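CT398 (Chlamydia trachomatis, PDB 4ILO) is of unknown function but, with its long coiled-coil hairpin and C4-type zinc ribbon, is thought to bind DNA or RNA. Local coordinates at residues L12-L17 with S180-L185; M25-E30 with R154-E159; P211-L216 with R231-Q236. All blocks are in the same frame, centred on the assembly; numbering follows the deposited sequence.

Interaction 1 of 3, residues L12-L17 with S180-L185; sequences LAIQEL and SVYERL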
# COMPACT_ATOMS: atom_id res chain seq x y z
N LEU A 12 35.32 -0.49 15.52
CA LEU A 12 34.94 -1.73 14.87
C LEU A 12 33.71 -2.33 15.53
O LEU A 12 32.79 -2.79 14.84
CB LEU A 12 36.13 -2.69 14.82
CG LEU A 12 37.13 -2.30 13.70
CD1 LEU A 12 38.44 -3.06 13.77
CD2 LEU A 12 36.50 -2.49 12.30
N ALA A 13 33.64 -2.29 16.86
CA ALA A 13 32.51 -2.90 17.54
C ALA A 13 31.25 -2.07 17.39
O ALA A 13 30.14 -2.62 17.31
CB ALA A 13 32.82 -3.11 19.03
N ILE A 14 31.39 -0.74 17.36
CA ILE A 14 30.24 0.11 17.04
C ILE A 14 29.77 -0.16 15.62
O ILE A 14 28.56 -0.16 15.33
CB ILE A 14 30.62 1.58 17.23
CG1 ILE A 14 30.81 1.84 18.73
CG2 ILE A 14 29.61 2.49 16.59
CD1 ILE A 14 31.56 3.05 19.03
N GLN A 15 30.71 -0.38 14.71
CA GLN A 15 30.37 -0.62 13.32
C GLN A 15 29.52 -1.88 13.17
O GLN A 15 28.61 -1.92 12.33
CB GLN A 15 31.63 -0.70 12.48
CG GLN A 15 31.38 -0.77 11.04
CD GLN A 15 32.64 -0.76 10.24
OE1 GLN A 15 32.85 0.11 9.41
NE2 GLN A 15 33.51 -1.74 10.50
N GLU A 16 29.78 -2.91 13.98
CA GLU A 16 28.96 -4.12 13.87
C GLU A 16 27.52 -3.86 14.33
O GLU A 16 26.56 -4.39 13.73
CB GLU A 16 29.60 -5.27 14.65
CG GLU A 16 30.90 -5.77 14.03
CD GLU A 16 30.75 -6.06 12.52
OE1 GLU A 16 29.92 -6.93 12.14
OE2 GLU A 16 31.47 -5.42 11.71
N LEU A 17 27.35 -3.01 15.34
CA LEU A 17 26.00 -2.62 15.76
C LEU A 17 25.31 -1.83 14.66
O LEU A 17 24.16 -2.12 14.30
CB LEU A 17 26.05 -1.84 17.06
CG LEU A 17 26.67 -2.61 18.23
CD1 LEU A 17 26.83 -1.71 19.47
CD2 LEU A 17 25.88 -3.88 18.55
N SER A 180 33.44 10.78 14.54
CA SER A 180 32.96 11.84 13.67
C SER A 180 33.25 11.56 12.18
O SER A 180 32.43 11.87 11.31
CB SER A 180 33.61 13.15 14.11
OG SER A 180 33.41 14.14 13.13
N VAL A 181 34.42 11.00 11.87
CA VAL A 181 34.70 10.60 10.49
C VAL A 181 33.86 9.38 10.12
O VAL A 181 33.17 9.36 9.08
CB VAL A 181 36.22 10.32 10.33
CG1 VAL A 181 36.54 9.58 9.02
CG2 VAL A 181 37.02 11.58 10.42
N TYR A 182 33.90 8.35 10.98
CA TYR A 182 33.20 7.10 10.76
C TYR A 182 31.75 7.35 10.40
O TYR A 182 31.23 6.80 9.42
CB TYR A 182 33.25 6.25 12.04
CG TYR A 182 32.23 5.15 12.09
CD1 TYR A 182 32.38 4.00 11.33
CD2 TYR A 182 31.09 5.28 12.87
CE1 TYR A 182 31.40 2.98 11.35
CE2 TYR A 182 30.11 4.27 12.90
CZ TYR A 182 30.27 3.13 12.15
OH TYR A 182 29.31 2.14 12.18
N GLU A 183 31.10 8.19 11.18
CA GLU A 183 29.66 8.40 11.06
C GLU A 183 29.30 9.05 9.72
O GLU A 183 28.29 8.70 9.12
CB GLU A 183 29.19 9.25 12.24
CG GLU A 183 27.70 9.38 12.36
CD GLU A 183 27.27 10.06 13.65
OE1 GLU A 183 28.02 10.94 14.13
OE2 GLU A 183 26.18 9.70 14.17
N ARG A 184 30.12 10.01 9.25
CA ARG A 184 29.85 10.63 7.95
C ARG A 184 30.10 9.65 6.82
O ARG A 184 29.27 9.52 5.89
CB ARG A 184 30.70 11.91 7.80
CG ARG A 184 30.37 12.98 8.89
CD ARG A 184 30.99 14.33 8.57
NE ARG A 184 30.52 15.42 9.44
CZ ARG A 184 30.70 16.72 9.18
NH1 ARG A 184 31.34 17.11 8.07
NH2 ARG A 184 30.24 17.64 10.02
N LEU A 185 31.18 8.87 6.91
CA LEU A 185 31.41 7.79 5.95
C LEU A 185 30.23 6.83 5.91
O LEU A 185 29.76 6.45 4.82
CB LEU A 185 32.71 7.03 6.31
CG LEU A 185 34.03 7.74 5.96
CD1 LEU A 185 35.19 6.90 6.39
CD2 LEU A 185 34.08 8.07 4.42
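Tyr182 reaches from helix 176-189 to the flank of helix 2-86 and sets its ring between the side chains of Ile14 and Gln15, at the base of the coiled-coil hairpin where the short helix packs against the long one. With chi1 at 162°, CG lies opposite the backbone nitrogen and the ring is carried straight across the gap. The two ring carbons ortho to the hydroxyl-bearing CZ, CE1 and CE2, have different neighbours. CE2 takes the methyl CG2 of Ile14 at 4.1 Å, an oblique apolar touch, while CE1 runs beside the extended chain of Gln15, 3.8 Å from Gln15 CG. The Gln15 amide is turned 61° from the ring plane, and its OE1 stands at the ring edge, 3.8 Å from Tyr182 CE1. That oxygen is spoken for elsewhere: the backbone N-H groups of Val193 and Val194 both bond to it, so the glutamine ties helix 2-86 to the chain entering strand 194-198. Ile14 also touches Leu170 of helix 90-171, so three helices meet at this buried spot. The phenol hydroxyl is hydrogen-bonded to the carboxylate OD2 of Asp18, further along helix 2-86, and Tyr182 OH lies 3.2 Å from Gln15 CA.

Interaction 2 of 3, residues M25-E30 with R154-E159; sequences MRVKKE and RKINEE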
# COMPACT_ATOMS: atom_id res chain seq x y z
N MET A 25 16.50 -1.98 9.82
CA MET A 25 15.62 -0.94 9.30
C MET A 25 15.13 -1.29 7.91
O MET A 25 14.00 -0.95 7.53
CB MET A 25 16.34 0.41 9.26
CG MET A 25 16.86 0.96 10.57
SD MET A 25 18.04 2.33 10.29
CE MET A 25 16.95 3.68 10.74
N ARG A 26 15.98 -1.98 7.13
CA ARG A 26 15.58 -2.38 5.79
C ARG A 26 14.51 -3.46 5.84
O ARG A 26 13.55 -3.43 5.07
CB ARG A 26 16.82 -2.85 5.02
CG ARG A 26 16.53 -3.47 3.64
CD ARG A 26 17.79 -4.06 3.02
NE ARG A 26 18.38 -5.12 3.85
CZ ARG A 26 18.00 -6.40 3.83
NH1 ARG A 26 17.01 -6.78 3.02
NH2 ARG A 26 18.59 -7.29 4.62
N VAL A 27 14.67 -4.44 6.74
CA VAL A 27 13.67 -5.50 6.85
C VAL A 27 12.35 -4.96 7.38
O VAL A 27 11.27 -5.37 6.94
CB VAL A 27 14.22 -6.64 7.72
CG1 VAL A 27 13.18 -7.68 7.96
CG2 VAL A 27 15.46 -7.22 7.04
N LYS A 28 12.40 -4.05 8.36
CA LYS A 28 11.19 -3.36 8.80
C LYS A 28 10.48 -2.70 7.63
O LYS A 28 9.29 -2.96 7.38
CB LYS A 28 11.54 -2.31 9.85
CG LYS A 28 10.38 -1.71 10.57
CD LYS A 28 10.88 -0.72 11.62
CE LYS A 28 9.74 0.09 12.21
NZ LYS A 28 10.18 0.86 13.39
N LYS A 29 11.19 -1.84 6.89
CA LYS A 29 10.56 -1.21 5.74
C LYS A 29 9.96 -2.25 4.80
O LYS A 29 8.87 -2.04 4.26
CB LYS A 29 11.55 -0.30 4.99
N GLU A 30 10.64 -3.38 4.60
CA GLU A 30 10.09 -4.41 3.71
C GLU A 30 8.80 -5.02 4.27
O GLU A 30 7.84 -5.25 3.52
CB GLU A 30 11.13 -5.50 3.43
CG GLU A 30 12.28 -5.06 2.50
CD GLU A 30 13.44 -6.06 2.52
OE1 GLU A 30 13.31 -7.09 3.24
OE2 GLU A 30 14.47 -5.81 1.83
N ARG A 154 7.37 -5.75 15.63
CA ARG A 154 7.55 -5.55 17.07
C ARG A 154 8.91 -6.05 17.51
O ARG A 154 9.65 -5.36 18.22
CB ARG A 154 6.45 -6.26 17.87
CG ARG A 154 5.10 -5.56 17.86
CD ARG A 154 3.98 -6.43 18.47
NE ARG A 154 2.66 -6.07 17.93
CZ ARG A 154 1.86 -6.90 17.24
NH1 ARG A 154 2.21 -8.17 17.03
NH2 ARG A 154 0.68 -6.46 16.79
N LYS A 155 9.27 -7.27 17.09
CA LYS A 155 10.51 -7.87 17.55
C LYS A 155 11.71 -7.18 16.93
O LYS A 155 12.79 -7.16 17.54
CB LYS A 155 10.52 -9.38 17.25
CG LYS A 155 9.47 -10.13 18.06
CD LYS A 155 9.36 -11.59 17.65
CE LYS A 155 8.12 -12.25 18.29
NZ LYS A 155 7.67 -13.46 17.54
N ILE A 156 11.54 -6.59 15.75
CA ILE A 156 12.60 -5.76 15.18
C ILE A 156 12.77 -4.49 16.00
O ILE A 156 13.90 -4.10 16.35
CB ILE A 156 12.29 -5.41 13.71
CG1 ILE A 156 12.60 -6.57 12.78
CG2 ILE A 156 13.12 -4.20 13.31
CD1 ILE A 156 11.92 -6.43 11.41
N ASN A 157 11.66 -3.81 16.29
CA ASN A 157 11.74 -2.58 17.05
C ASN A 157 12.46 -2.82 18.37
O ASN A 157 13.37 -2.08 18.74
CB ASN A 157 10.34 -2.01 17.29
CG ASN A 157 9.69 -1.49 16.00
OD1 ASN A 157 10.36 -1.16 15.01
ND2 ASN A 157 8.36 -1.42 16.02
N GLU A 158 12.08 -3.89 19.08
CA GLU A 158 12.65 -4.15 20.40
C GLU A 158 14.12 -4.57 20.32
O GLU A 158 14.91 -4.24 21.21
CB GLU A 158 11.79 -5.18 21.13
CG GLU A 158 12.52 -6.02 22.16
CD GLU A 158 11.56 -6.61 23.19
OE1 GLU A 158 10.34 -6.60 22.92
OE2 GLU A 158 12.02 -7.06 24.26
N GLU A 159 14.51 -5.27 19.25
CA GLU A 159 15.91 -5.58 19.05
C GLU A 159 16.70 -4.32 18.70
O GLU A 159 17.84 -4.13 19.17
CB GLU A 159 16.09 -6.65 17.97
CG GLU A 159 17.55 -7.13 17.82
CD GLU A 159 17.75 -8.22 16.76
OE1 GLU A 159 16.76 -8.89 16.36
OE2 GLU A 159 18.92 -8.40 16.34
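Two antiparallel arms of the coiled-coil hairpin, helix 2-86 and helix 90-171, face each other here through Val27 and Lys28 on one side and Ile156 and Asn157 on the other. The short segment axes come within 10.1 Å and run at 157° to each other. Ile156 is the apolar link: its CD1 meets Val27 CG1 at 3.9 Å, the two side chains crossing at about a right angle, and the same methyl lies 3.9 Å from the backbone N of Lys28. Leu24 and His31, one turn to each side on helix 2-86, also touch Ile156. Beside this small apolar patch Lys28 stretches across as a fully extended chain, CG trans to the backbone nitrogen, and delivers NZ to Asn157 OD1 at 2.6 Å. The ammonium comes in at 132° to the amide C=O and is tilted 30° from the carbonyl plane. Lys28 CE follows it closely, 3.1 Å from Asn157 OD1, so the end of the lysine lies against the oxygen. On the outer side of helix 2-86, Arg26 NH1 and Glu30 OE2 form a salt bridge within one turn. An apolar contact between two long helices running in opposite directions, with a polar link at its flank, fits the antiparallel coiled-coil hairpin of this family.

Interaction 3 of 3, residues P211-L216 with R231-Q236; sequences PQHENL and RILYWQ. With EDO (1,2-ethanediol), chain D.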
# COMPACT_ATOMS: atom_id res chain seq x y z
N PRO A 211 52.23 0.37 -2.69
CA PRO A 211 53.05 -0.09 -1.54
C PRO A 211 53.35 1.02 -0.53
O PRO A 211 53.38 0.77 0.68
CB PRO A 211 54.31 -0.64 -2.20
CG PRO A 211 54.37 0.06 -3.55
CD PRO A 211 52.94 0.24 -3.98
N GLN A 212 53.57 2.24 -1.00
CA GLN A 212 53.75 3.34 -0.08
C GLN A 212 52.56 3.49 0.86
O GLN A 212 52.72 3.69 2.07
CB GLN A 212 53.95 4.62 -0.88
CG GLN A 212 53.46 5.82 -0.12
CD GLN A 212 53.97 7.12 -0.70
OE1 GLN A 212 53.50 7.58 -1.75
NE2 GLN A 212 54.94 7.73 -0.00
N HIS A 213 51.33 3.40 0.30
CA HIS A 213 50.13 3.60 1.09
C HIS A 213 49.96 2.47 2.10
O HIS A 213 49.55 2.71 3.25
CB HIS A 213 48.91 3.72 0.17
CG HIS A 213 47.79 4.53 0.76
ND1 HIS A 213 47.90 5.89 0.98
CD2 HIS A 213 46.57 4.17 1.22
CE1 HIS A 213 46.78 6.33 1.54
NE2 HIS A 213 45.96 5.31 1.69
N GLU A 214 50.28 1.25 1.71
CA GLU A 214 50.27 0.16 2.67
C GLU A 214 51.25 0.43 3.82
O GLU A 214 50.90 0.27 4.99
CB GLU A 214 50.58 -1.16 1.97
CG GLU A 214 50.74 -2.31 2.94
CD GLU A 214 50.78 -3.67 2.26
OE1 GLU A 214 50.87 -3.75 1.00
OE2 GLU A 214 50.73 -4.67 3.01
N ASN A 215 52.47 0.87 3.49
CA ASN A 215 53.41 1.27 4.53
C ASN A 215 52.75 2.23 5.52
O ASN A 215 52.81 2.02 6.74
CB ASN A 215 54.68 1.87 3.92
CG ASN A 215 55.57 0.81 3.26
OD1 ASN A 215 55.59 -0.35 3.68
ND2 ASN A 215 56.32 1.21 2.23
N LEU A 216 52.07 3.26 5.00
CA LEU A 216 51.41 4.23 5.88
C LEU A 216 50.40 3.55 6.80
O LEU A 216 50.32 3.90 7.98
CB LEU A 216 50.71 5.31 5.05
CG LEU A 216 51.56 6.30 4.25
CD1 LEU A 216 50.63 7.19 3.42
CD2 LEU A 216 52.41 7.12 5.18
N ARG A 231 37.19 5.30 2.53
CA ARG A 231 37.02 4.57 3.77
C ARG A 231 38.31 4.56 4.59
O ARG A 231 39.41 4.71 4.05
CB ARG A 231 36.64 3.13 3.47
CG ARG A 231 35.25 2.97 2.81
CD ARG A 231 34.91 1.50 2.67
NE ARG A 231 33.49 1.28 2.40
CZ ARG A 231 32.93 1.41 1.20
NH1 ARG A 231 33.66 1.79 0.16
NH2 ARG A 231 31.63 1.18 1.05
N ILE A 232 38.16 4.35 5.90
CA ILE A 232 39.30 4.21 6.82
C ILE A 232 39.89 2.81 6.68
O ILE A 232 39.17 1.82 6.83
CB ILE A 232 38.85 4.46 8.27
CG1 ILE A 232 38.42 5.91 8.45
CG2 ILE A 232 39.98 4.07 9.25
CD1 ILE A 232 37.45 6.13 9.59
N LEU A 233 41.20 2.72 6.43
CA LEU A 233 41.87 1.43 6.29
C LEU A 233 42.68 1.12 7.55
O LEU A 233 43.25 2.01 8.20
CB LEU A 233 42.84 1.44 5.10
CG LEU A 233 42.36 1.47 3.64
CD1 LEU A 233 43.50 1.79 2.72
CD2 LEU A 233 41.72 0.10 3.23
N TYR A 234 42.78 -0.17 7.86
CA TYR A 234 43.55 -0.61 9.01
C TYR A 234 44.16 -1.97 8.70
O TYR A 234 43.78 -2.64 7.74
CB TYR A 234 42.71 -0.65 10.29
CG TYR A 234 41.75 -1.83 10.35
CD1 TYR A 234 40.45 -1.73 9.83
CD2 TYR A 234 42.12 -3.05 10.93
CE1 TYR A 234 39.54 -2.80 9.89
CE2 TYR A 234 41.21 -4.14 10.99
CZ TYR A 234 39.92 -4.00 10.46
OH TYR A 234 39.03 -5.04 10.50
N TRP A 235 45.11 -2.37 9.53
CA TRP A 235 45.92 -3.56 9.32
C TRP A 235 45.54 -4.62 10.35
O TRP A 235 45.59 -4.35 11.56
CB TRP A 235 47.39 -3.18 9.50
CG TRP A 235 48.33 -4.31 9.31
CD1 TRP A 235 49.07 -4.94 10.28
CD2 TRP A 235 48.65 -4.95 8.08
NE1 TRP A 235 49.82 -5.94 9.72
CE2 TRP A 235 49.58 -5.96 8.36
CE3 TRP A 235 48.23 -4.76 6.75
CZ2 TRP A 235 50.11 -6.80 7.38
CZ3 TRP A 235 48.75 -5.59 5.76
CH2 TRP A 235 49.68 -6.60 6.08
N GLN A 236 45.19 -5.82 9.86
CA GLN A 236 44.74 -6.99 10.66
C GLN A 236 43.22 -7.00 10.82
O GLN A 236 42.60 -8.05 11.00
CB GLN A 236 45.40 -7.08 12.05
CG GLN A 236 46.80 -7.66 12.09
CD GLN A 236 47.14 -8.17 13.49
OE1 GLN A 236 46.31 -8.10 14.39
NE2 GLN A 236 48.34 -8.72 13.66
C1 EDO D . 45.85 3.17 10.04
O1 EDO D . 46.28 2.08 10.85
C2 EDO D . 44.49 3.60 10.56
O2 EDO D . 43.86 4.35 9.51
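The indole of Trp235 and the imidazole of His213 each meet one partner across the contact. Glu214 OE2 approaches the six-membered ring of the indole obliquely, 3.5 Å from Trp235 CZ3 and 3.8 Å from Trp235 CH2, with the carboxylate plane turned 43° from the ring. Leu233 CD1 comes to the edge of the His213 ring near its plane, 4.2 Å from His213 CD2. Glu214 gets to the indole by extending fully, CG opposite its backbone nitrogen (chi1 174°); its OE2 also pairs with Arg200 NH1, a salt bridge that probably keeps the carboxylate charged beside the aromatic ring. His213 NE2 is hydrogen-bonded to Phe225 O, which fixes the imidazole against strand 224-225. A molecule of 1,2-ethanediol, probably from the crystallisation liquor, gives its O2 hydroxyl to Leu233 O at 2.8 Å and also bonds to Val224 N and Val217 O, bridging strands and helix. The contact belongs to the C4-type zinc ribbon, whose zinc ion is bound by Cys202, Cys205, Cys226 and Cys229 and lies about 6 Å from the Leu233 side chain. Helix 211-219 thus packs on strand 232-234, which runs between strands 194-198 and 224-225, while Ile232 faces helix 176-189.

How the interactions relate
Interactions 1 and 2 share helix 2-86 but differ in depth. Interaction 1 is wholly buried where three helices meet, with Tyr182 OH met by Asp18 and Gln15 OE1 by backbone N-H groups; interaction 2, some 20 Å away between centres, is a surface contact in which a lysine-asparagine bond lies beside a small valine-isoleucine contact. Interaction 3 is partly buried and belongs to the zinc ribbon, pairing a helix with a strand rather than helix with helix. It touches interaction 1 directly: Val181 CG1 lies 3.6 Å from Ile232 CD1, and Leu12 packs on Tyr234. Hairpin base and ribbon therefore share an apolar interface, while interaction 2 stays apart along the arms.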